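Local coordinates for 378aa long hypothetical citrate synthase (Sulfolobus tokodaii, PDB 1VGM), which is of unknown function but belongs to the citrate synthase family, as a mostly helical protein with two copies of the chain in its assembly, at residues K273-S278 with G318-A323; D92-M97 with L334-R339; S201-C206 with A345-Y350. All coordinates share one frame; numbering follows the deposited sequence.

Interaction 1: residues K273-S278 with G318-A323; sequences KTLAKS and GIVFYA
With chi1 at 178°, V320 sets CG2 anti to its carbonyl carbon and directs it at the helix segment 273-278. In I319, chi1 of -69° instead sets CG2 anti to the backbone N, and this short branch, rather than the longer CG1-CD1 arm, does the touching. The two methyls fall on neighbouring residues of the other helix. V320 CG2 lies 3.9 Å from L275 CB and 4.0 Å from A276 N, so it rests against the backbone itself at the step between these residues. I319 CG2 meets A276 CB at 3.9 Å, methyl against methyl. A276 has no side chain beyond that methyl, and here the helices come close: its CA is 5.3 Å from V320 CA. The contact joins helix 267-280 to helix 314-323 within the mostly helical citrate synthase fold. Their short segments run in roughly the same direction, with axes 8.8 Å apart and inclined by 38°. No hydrogen bond links them; the contact is van der Waals packing. L275 meets V320 most closely through CB, with CD1 more loosely placed, 4.4 Å from V320 CG1. The L275 side chain also packs on A176 of helix 168-180, which touches V320 through S177. I319 is covered further by A293 of helix 284-304 and by F227 and F230 of helix 222-233. On the face of 273-278 turned from V320, K273 stretches out to a salt bridge with E297, and its NZ is also hydrogen-bonded to Y316 OH.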
loop_
_atom_site.group_PDB
_atom_site.type_symbol
_atom_site.label_atom_id
_atom_site.label_comp_id
_atom_site.label_asym_id
_atom_site.label_seq_id
_atom_site.Cartn_x
_atom_site.Cartn_y
_atom_site.Cartn_z
ATOM N N LYS A 273 20.203 -21.531 11.254
ATOM C CA LYS A 273 21.601 -21.884 11.455
ATOM C C LYS A 273 21.819 -23.358 11.112
ATOM O O LYS A 273 22.725 -23.696 10.357
ATOM C CB LYS A 273 22.026 -21.608 12.903
ATOM C CG LYS A 273 23.519 -21.843 13.169
ATOM C CD LYS A 273 23.885 -21.537 14.612
ATOM C CE LYS A 273 25.262 -22.074 14.980
ATOM N NZ LYS A 273 26.344 -21.378 14.246
ATOM N N THR A 274 20.975 -24.229 11.660
ATOM C CA THR A 274 21.104 -25.662 11.421
ATOM C C THR A 274 20.962 -25.981 9.931
ATOM O O THR A 274 21.654 -26.848 9.404
ATOM C CB THR A 274 20.040 -26.463 12.218
ATOM O OG1 THR A 274 18.732 -26.163 11.720
ATOM C CG2 THR A 274 20.079 -26.084 13.666
ATOM N N LEU A 275 20.066 -25.275 9.248
ATOM C CA LEU A 275 20.015 -25.352 7.793
ATOM C C LEU A 275 21.337 -24.944 7.159
ATOM O O LEU A 275 21.900 -25.677 6.353
ATOM C CB LEU A 275 18.897 -24.460 7.258
ATOM C CG LEU A 275 17.485 -24.901 7.625
ATOM C CD1 LEU A 275 16.496 -23.862 7.130
ATOM C CD2 LEU A 275 17.204 -26.292 7.030
ATOM N N ALA A 276 21.831 -23.766 7.520
ATOM C CA ALA A 276 23.121 -23.304 7.018
ATOM C C ALA A 276 24.193 -24.349 7.292
ATOM O O ALA A 276 24.944 -24.727 6.400
ATOM C CB ALA A 276 23.496 -21.980 7.678
ATOM N N LYS A 277 24.255 -24.817 8.532
ATOM C CA LYS A 277 25.241 -25.810 8.927
ATOM C C LYS A 277 25.271 -27.002 7.980
ATOM O O LYS A 277 26.337 -27.500 7.635
ATOM C CB LYS A 277 24.963 -26.299 10.349
ATOM C CG LYS A 277 26.056 -27.205 10.919
ATOM C CD LYS A 277 25.872 -27.434 12.417
ATOM C CE LYS A 277 26.482 -28.755 12.871
ATOM N NZ LYS A 277 26.443 -28.888 14.357
ATOM N N SER A 278 24.103 -27.465 7.562
ATOM C CA SER A 278 24.034 -28.689 6.780
ATOM C C SER A 278 24.570 -28.446 5.383
ATOM O O SER A 278 25.285 -29.279 4.824
ATOM C CB SER A 278 22.596 -29.188 6.690
ATOM O OG SER A 278 22.451 -30.081 5.602
ATOM N N GLY A 318 20.134 -15.432 5.139
ATOM C CA GLY A 318 20.726 -15.154 3.844
ATOM C C GLY A 318 21.742 -16.190 3.400
ATOM O O GLY A 318 21.865 -16.456 2.209
ATOM N N ILE A 319 22.474 -16.770 4.348
ATOM C CA ILE A 319 23.398 -17.853 4.038
ATOM C C ILE A 319 22.608 -19.060 3.524
ATOM O O ILE A 319 23.063 -19.771 2.628
ATOM C CB ILE A 319 24.220 -18.269 5.289
ATOM C CG1 ILE A 319 25.204 -17.157 5.672
ATOM C CG2 ILE A 319 24.981 -19.564 5.017
ATOM C CD1 ILE A 319 25.963 -17.427 6.967
ATOM N N VAL A 320 21.422 -19.285 4.083
ATOM C CA VAL A 320 20.527 -20.315 3.557
ATOM C C VAL A 320 20.073 -20.004 2.130
ATOM O O VAL A 320 20.158 -20.858 1.250
ATOM C CB VAL A 320 19.272 -20.483 4.443
ATOM C CG1 VAL A 320 18.339 -21.527 3.825
ATOM C CG2 VAL A 320 19.676 -20.897 5.860
ATOM N N PHE A 321 19.594 -18.780 1.905
ATOM C CA PHE A 321 19.143 -18.354 0.578
ATOM C C PHE A 321 20.288 -18.398 -0.428
ATOM O O PHE A 321 20.099 -18.792 -1.578
ATOM C CB PHE A 321 18.587 -16.924 0.624
ATOM C CG PHE A 321 17.399 -16.749 1.531
ATOM C CD1 PHE A 321 17.076 -15.489 2.040
ATOM C CD2 PHE A 321 16.600 -17.829 1.878
ATOM C CE1 PHE A 321 15.970 -15.313 2.876
ATOM C CE2 PHE A 321 15.495 -17.662 2.713
ATOM C CZ PHE A 321 15.181 -16.405 3.215
ATOM N N TYR A 322 21.471 -17.982 0.014
ATOM C CA TYR A 322 22.697 -18.118 -0.775
ATOM C C TYR A 322 22.963 -19.576 -1.148
ATOM O O TYR A 322 23.239 -19.879 -2.306
ATOM C CB TYR A 322 23.886 -17.565 0.017
ATOM C CG TYR A 322 25.225 -17.754 -0.653
ATOM C CD1 TYR A 322 25.624 -16.929 -1.706
ATOM C CD2 TYR A 322 26.096 -18.754 -0.233
ATOM C CE1 TYR A 322 26.863 -17.100 -2.325
ATOM C CE2 TYR A 322 27.330 -18.934 -0.841
ATOM C CZ TYR A 322 27.707 -18.106 -1.884
ATOM O OH TYR A 322 28.934 -18.294 -2.475
ATOM N N ALA A 323 22.882 -20.476 -0.167
ATOM C CA ALA A 323 23.130 -21.901 -0.399
ATOM C C ALA A 323 22.130 -22.465 -1.398
ATOM O O ALA A 323 22.452 -23.367 -2.182
ATOM C CB ALA A 323 23.035 -22.677 0.922
#

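Interaction 2: residues D92-M97 with L334-R339; sequences DAIGMM and LFALSR
M97 reaches A336 with its sulfur, and its chain can be followed outward from the helix. CB lies against its own backbone, 3.5 Å from A93 O, the same oxygen that accepts the M97 amide. CG stands anti to the backbone N (chi1 -166°) and carries the chain toward helix 331-353 without yet touching it. SD is the first atom to arrive, 4.0 Å from A336 CB. The chain then bends at chi3 (-53°), turning CE back so that it lies 4.3 Å from I94 CD1 and 4.4 Å from A336 CB. I94 CD1 also faces the alanine methyl, at 4.3 Å, and A336 CB thus fits against two side chains three residues apart on the helix. This is apolar helix-to-helix packing near the centre of the chain, within the citrate synthase fold, where the first turn of helix 93-108 meets the long helix 331-353. L211 of helix 203-214 touches both M97 and A336, while I135 of helix 117-139 packs on M97. The first turn starts at D92, the N-cap, whose OD1 accepts weak hydrogen bonds from I94 N and G95 N. Beside the contact, F335 CZ sits 3.6 Å above the guanidinium plane of R339, over its centre.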
loop_
_atom_site.group_PDB
_atom_site.type_symbol
_atom_site.label_atom_id
_atom_site.label_comp_id
_atom_site.label_asym_id
_atom_site.label_seq_id
_atom_site.Cartn_x
_atom_site.Cartn_y
_atom_site.Cartn_z
ATOM N N ASP A 92 14.623 -2.803 -8.383
ATOM C CA ASP A 92 14.425 -3.477 -7.113
ATOM C C ASP A 92 13.323 -4.536 -7.213
ATOM O O ASP A 92 12.243 -4.275 -7.748
ATOM C CB ASP A 92 14.070 -2.445 -6.042
ATOM C CG ASP A 92 13.934 -3.060 -4.675
ATOM O OD1 ASP A 92 12.967 -3.812 -4.460
ATOM O OD2 ASP A 92 14.796 -2.804 -3.818
ATOM N N ALA A 93 13.598 -5.728 -6.696
ATOM C CA ALA A 93 12.687 -6.858 -6.858
ATOM C C ALA A 93 11.315 -6.600 -6.227
ATOM O O ALA A 93 10.289 -6.994 -6.773
ATOM C CB ALA A 93 13.300 -8.114 -6.261
ATOM N N ILE A 94 11.292 -5.940 -5.078
ATOM C CA ILE A 94 10.024 -5.593 -4.448
ATOM C C ILE A 94 9.246 -4.522 -5.215
ATOM O O ILE A 94 8.016 -4.547 -5.237
ATOM C CB ILE A 94 10.236 -5.097 -3.017
ATOM C CG1 ILE A 94 10.951 -6.176 -2.201
ATOM C CG2 ILE A 94 8.894 -4.761 -2.386
ATOM C CD1 ILE A 94 10.141 -7.467 -2.033
ATOM N N GLY A 95 9.960 -3.585 -5.835
ATOM C CA GLY A 95 9.359 -2.765 -6.878
ATOM C C GLY A 95 8.656 -3.590 -7.944
ATOM O O GLY A 95 7.504 -3.334 -8.311
ATOM N N MET A 96 9.351 -4.597 -8.453
ATOM C CA MET A 96 8.776 -5.417 -9.500
ATOM C C MET A 96 7.597 -6.234 -8.972
ATOM O O MET A 96 6.591 -6.417 -9.660
ATOM C CB MET A 96 9.862 -6.314 -10.097
ATOM C CG MET A 96 10.897 -5.524 -10.914
ATOM S SD MET A 96 12.351 -6.470 -11.374
ATOM C CE MET A 96 11.634 -7.644 -12.526
ATOM N N MET A 97 7.710 -6.697 -7.736
ATOM C CA MET A 97 6.658 -7.513 -7.153
ATOM C C MET A 97 5.399 -6.697 -6.885
ATOM O O MET A 97 4.291 -7.155 -7.171
ATOM C CB MET A 97 7.144 -8.160 -5.855
ATOM C CG MET A 97 6.246 -9.286 -5.371
ATOM S SD MET A 97 6.915 -10.154 -3.944
ATOM C CE MET A 97 8.536 -10.563 -4.522
ATOM N N LEU A 334 12.232 -13.275 -0.994
ATOM C CA LEU A 334 12.004 -14.593 -0.427
ATOM C C LEU A 334 11.320 -14.464 0.926
ATOM O O LEU A 334 10.518 -15.317 1.303
ATOM C CB LEU A 334 13.323 -15.342 -0.272
ATOM C CG LEU A 334 14.011 -15.742 -1.579
ATOM C CD1 LEU A 334 15.395 -16.273 -1.258
ATOM C CD2 LEU A 334 13.192 -16.811 -2.312
ATOM N N PHE A 335 11.630 -13.391 1.651
ATOM C CA PHE A 335 10.874 -13.054 2.857
ATOM C C PHE A 335 9.419 -12.761 2.497
ATOM O O PHE A 335 8.510 -13.192 3.188
ATOM C CB PHE A 335 11.481 -11.830 3.551
ATOM C CG PHE A 335 10.612 -11.261 4.643
ATOM C CD1 PHE A 335 10.740 -11.714 5.957
ATOM C CD2 PHE A 335 9.663 -10.276 4.358
ATOM C CE1 PHE A 335 9.927 -11.211 6.978
ATOM C CE2 PHE A 335 8.838 -9.760 5.371
ATOM C CZ PHE A 335 8.975 -10.225 6.688
ATOM N N ALA A 336 9.206 -12.017 1.418
ATOM C CA ALA A 336 7.853 -11.655 1.005
ATOM C C ALA A 336 7.092 -12.909 0.586
ATOM O O ALA A 336 5.898 -13.060 0.872
ATOM C CB ALA A 336 7.909 -10.670 -0.148
ATOM N N LEU A 337 7.800 -13.808 -0.087
ATOM C CA LEU A 337 7.221 -15.055 -0.560
ATOM C C LEU A 337 6.674 -15.882 0.593
ATOM O O LEU A 337 5.647 -16.552 0.459
ATOM C CB LEU A 337 8.272 -15.871 -1.313
ATOM C CG LEU A 337 7.772 -17.223 -1.826
ATOM C CD1 LEU A 337 6.735 -17.015 -2.925
ATOM C CD2 LEU A 337 8.948 -18.038 -2.336
ATOM N N SER A 338 7.369 -15.842 1.724
ATOM C CA SER A 338 6.919 -16.539 2.922
ATOM C C SER A 338 5.854 -15.743 3.695
ATOM O O SER A 338 4.811 -16.295 4.086
ATOM C CB SER A 338 8.116 -16.823 3.828
ATOM O OG SER A 338 7.696 -17.148 5.141
ATOM N N ARG A 339 6.116 -14.451 3.908
ATOM C CA ARG A 339 5.300 -13.640 4.816
ATOM C C ARG A 339 3.904 -13.379 4.234
ATOM O O ARG A 339 2.980 -12.996 4.956
ATOM C CB ARG A 339 6.013 -12.310 5.119
ATOM C CG ARG A 339 5.225 -11.301 5.992
ATOM C CD ARG A 339 4.792 -11.872 7.340
ATOM N NE ARG A 339 5.915 -12.464 8.060
ATOM C CZ ARG A 339 6.643 -11.830 8.977
ATOM N NH1 ARG A 339 6.360 -10.573 9.311
ATOM N NH2 ARG A 339 7.658 -12.458 9.564
#

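Interaction 3: residues S201-C206 with A345-Y350; sequences SDMYSC and AHIIEY
I347 CD1 is the methyl on which M203 and C206 converge: it lies 3.8 Å from M203 CG and 3.8 Å from C206 CB. In the helical citrate synthase fold this contact packs the first turn of helix 203-214 against the later part of helix 331-353, and it is apolar throughout. I347 takes an uncommon first torsion for a helical isoleucine, with CG1 between the backbone N and the carbonyl carbon (chi1 55°) and the arm extended beyond it, which aims CD1 between the two partners. M203 passes I347 at a slant and continues to the next residue, where its CE lies 3.9 Å from I348 CG1 and 4.1 Å from I348 CD1. The thioether is bent at its last torsion, turning the terminal methyl onto that arm. Around this first shell, M203 is enclosed further by W112 and by L120 and I124 of helix 117-139, and S197 of helix 188-197 touches both C206 and I347. The turn that presents M203 and C206 begins at D202, its N-cap, and the C206 amide bonds to D202 O. This end of the helix lies at the subunit interface: D202 OD1 forms a salt bridge with K215 of the second subunit, which would probably favour the ionised carboxylate, and S205 OG is hydrogen-bonded to E98 of that subunit. The other carboxylate oxygen serves the cap, with S205 N donating to D202 OD2 over 3.0 Å and approaching from well above the carboxylate plane, 54° out of it.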
loop_
_atom_site.group_PDB
_atom_site.type_symbol
_atom_site.label_atom_id
_atom_site.label_comp_id
_atom_site.label_asym_id
_atom_site.label_seq_id
_atom_site.Cartn_x
_atom_site.Cartn_y
_atom_site.Cartn_z
ATOM N N SER A 201 -10.482 -3.137 0.076
ATOM C CA SER A 201 -9.699 -3.234 -1.152
ATOM C C SER A 201 -9.376 -4.692 -1.449
ATOM O O SER A 201 -9.155 -5.470 -0.538
ATOM C CB SER A 201 -8.390 -2.448 -1.021
ATOM O OG SER A 201 -7.615 -2.570 -2.203
ATOM N N ASP A 202 -9.343 -5.059 -2.725
ATOM C CA ASP A 202 -9.270 -6.469 -3.099
ATOM C C ASP A 202 -7.991 -7.086 -2.539
ATOM O O ASP A 202 -7.018 -6.377 -2.269
ATOM C CB ASP A 202 -9.300 -6.616 -4.626
ATOM C CG ASP A 202 -8.005 -6.166 -5.283
ATOM O OD1 ASP A 202 -7.885 -4.968 -5.639
ATOM O OD2 ASP A 202 -7.109 -7.019 -5.446
ATOM N N MET A 203 -7.997 -8.402 -2.357
ATOM C CA MET A 203 -6.918 -9.075 -1.639
ATOM C C MET A 203 -5.549 -8.784 -2.277
ATOM O O MET A 203 -4.548 -8.586 -1.575
ATOM C CB MET A 203 -7.178 -10.590 -1.609
ATOM C CG MET A 203 -7.058 -11.205 -0.227
ATOM S SD MET A 203 -7.377 -12.982 -0.126
ATOM C CE MET A 203 -8.937 -12.982 0.767
ATOM N N TYR A 204 -5.503 -8.756 -3.606
ATOM C CA TYR A 204 -4.238 -8.534 -4.303
ATOM C C TYR A 204 -3.686 -7.138 -4.024
ATOM O O TYR A 204 -2.485 -6.965 -3.836
ATOM C CB TYR A 204 -4.416 -8.714 -5.812
ATOM C CG TYR A 204 -4.503 -10.153 -6.243
ATOM C CD1 TYR A 204 -5.728 -10.722 -6.579
ATOM C CD2 TYR A 204 -3.360 -10.950 -6.316
ATOM C CE1 TYR A 204 -5.818 -12.054 -6.979
ATOM C CE2 TYR A 204 -3.439 -12.286 -6.715
ATOM C CZ TYR A 204 -4.671 -12.828 -7.044
ATOM O OH TYR A 204 -4.755 -14.141 -7.440
ATOM N N SER A 205 -4.567 -6.144 -4.006
ATOM C CA SER A 205 -4.163 -4.785 -3.672
ATOM C C SER A 205 -3.767 -4.643 -2.197
ATOM O O SER A 205 -2.966 -3.779 -1.856
ATOM C CB SER A 205 -5.292 -3.806 -4.005
ATOM O OG SER A 205 -5.610 -3.853 -5.388
ATOM N N CYS A 206 -4.312 -5.486 -1.324
ATOM C CA CYS A 206 -3.874 -5.488 0.072
ATOM C C CYS A 206 -2.440 -5.978 0.179
ATOM O O CYS A 206 -1.669 -5.502 1.012
ATOM C CB CYS A 206 -4.772 -6.377 0.930
ATOM S SG CYS A 206 -6.456 -5.770 1.080
ATOM N N ALA A 345 -3.472 -14.279 6.030
ATOM C CA ALA A 345 -4.164 -14.758 7.225
ATOM C C ALA A 345 -4.676 -13.587 8.063
ATOM O O ALA A 345 -5.778 -13.631 8.600
ATOM C CB ALA A 345 -3.234 -15.642 8.056
ATOM N N HIS A 346 -3.875 -12.534 8.165
ATOM C CA HIS A 346 -4.231 -11.385 8.992
ATOM C C HIS A 346 -5.373 -10.547 8.420
ATOM O O HIS A 346 -6.229 -10.078 9.169
ATOM C CB HIS A 346 -3.012 -10.476 9.211
ATOM C CG HIS A 346 -2.142 -10.895 10.354
ATOM N ND1 HIS A 346 -2.478 -10.667 11.672
ATOM C CD2 HIS A 346 -0.957 -11.551 10.378
ATOM C CE1 HIS A 346 -1.542 -11.167 12.456
ATOM N NE2 HIS A 346 -0.607 -11.710 11.695
ATOM N N ILE A 347 -5.388 -10.333 7.108
ATOM C CA ILE A 347 -6.437 -9.501 6.533
ATOM C C ILE A 347 -7.767 -10.252 6.450
ATOM O O ILE A 347 -8.835 -9.640 6.499
ATOM C CB ILE A 347 -6.058 -8.957 5.115
ATOM C CG1 ILE A 347 -5.699 -10.107 4.172
ATOM C CG2 ILE A 347 -4.893 -7.979 5.229
ATOM C CD1 ILE A 347 -5.351 -9.658 2.755
ATOM N N ILE A 348 -7.705 -11.576 6.336
ATOM C CA ILE A 348 -8.915 -12.389 6.357
ATOM C C ILE A 348 -9.525 -12.367 7.756
ATOM O O ILE A 348 -10.738 -12.210 7.908
ATOM C CB ILE A 348 -8.619 -13.859 5.940
ATOM C CG1 ILE A 348 -8.268 -13.912 4.455
ATOM C CG2 ILE A 348 -9.839 -14.737 6.186
ATOM C CD1 ILE A 348 -7.929 -15.298 3.954
ATOM N N GLU A 349 -8.685 -12.515 8.778
ATOM C CA GLU A 349 -9.136 -12.336 10.158
ATOM C C GLU A 349 -9.793 -10.978 10.316
ATOM O O GLU A 349 -10.905 -10.872 10.837
ATOM C CB GLU A 349 -7.957 -12.434 11.130
ATOM C CG GLU A 349 -7.736 -13.814 11.709
ATOM C CD GLU A 349 -6.654 -13.838 12.773
ATOM O OE1 GLU A 349 -6.653 -14.789 13.583
ATOM O OE2 GLU A 349 -5.807 -12.916 12.800
ATOM N N TYR A 350 -9.097 -9.937 9.868
ATOM C CA TYR A 350 -9.596 -8.577 10.023
ATOM C C TYR A 350 -10.944 -8.399 9.333
ATOM O O TYR A 350 -11.901 -7.919 9.942
ATOM C CB TYR A 350 -8.609 -7.557 9.453
ATOM C CG TYR A 350 -8.919 -6.143 9.898
ATOM C CD1 TYR A 350 -8.613 -5.720 11.191
ATOM C CD2 TYR A 350 -9.531 -5.231 9.038
ATOM C CE1 TYR A 350 -8.905 -4.423 11.622
ATOM C CE2 TYR A 350 -9.831 -3.927 9.460
ATOM C CZ TYR A 350 -9.513 -3.534 10.756
ATOM O OH TYR A 350 -9.809 -2.263 11.200
#

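Overall arrangement
All three contacts are buried and apolar, and none has a hydrogen bond between its segments. Interaction 2 lies closest to the centre of the chain, while interactions 1 and 3 sit on opposite sides of that centre, 32 Å apart between their own centres. Interactions 2 and 3 both use helix 331-353, and their segments alternate along the sequence. Interaction 1 touches interaction 2 through F321 CG and L334 CD1, 3.5 Å apart. In interaction 1 the CG2 methyls of I319 and V320 pack on A276 and L275 CB, whereas methionines contribute to the other two. Helices 93-108 and 203-214 both start after an aspartate N-cap, but D202 also pairs with K215 of the second subunit.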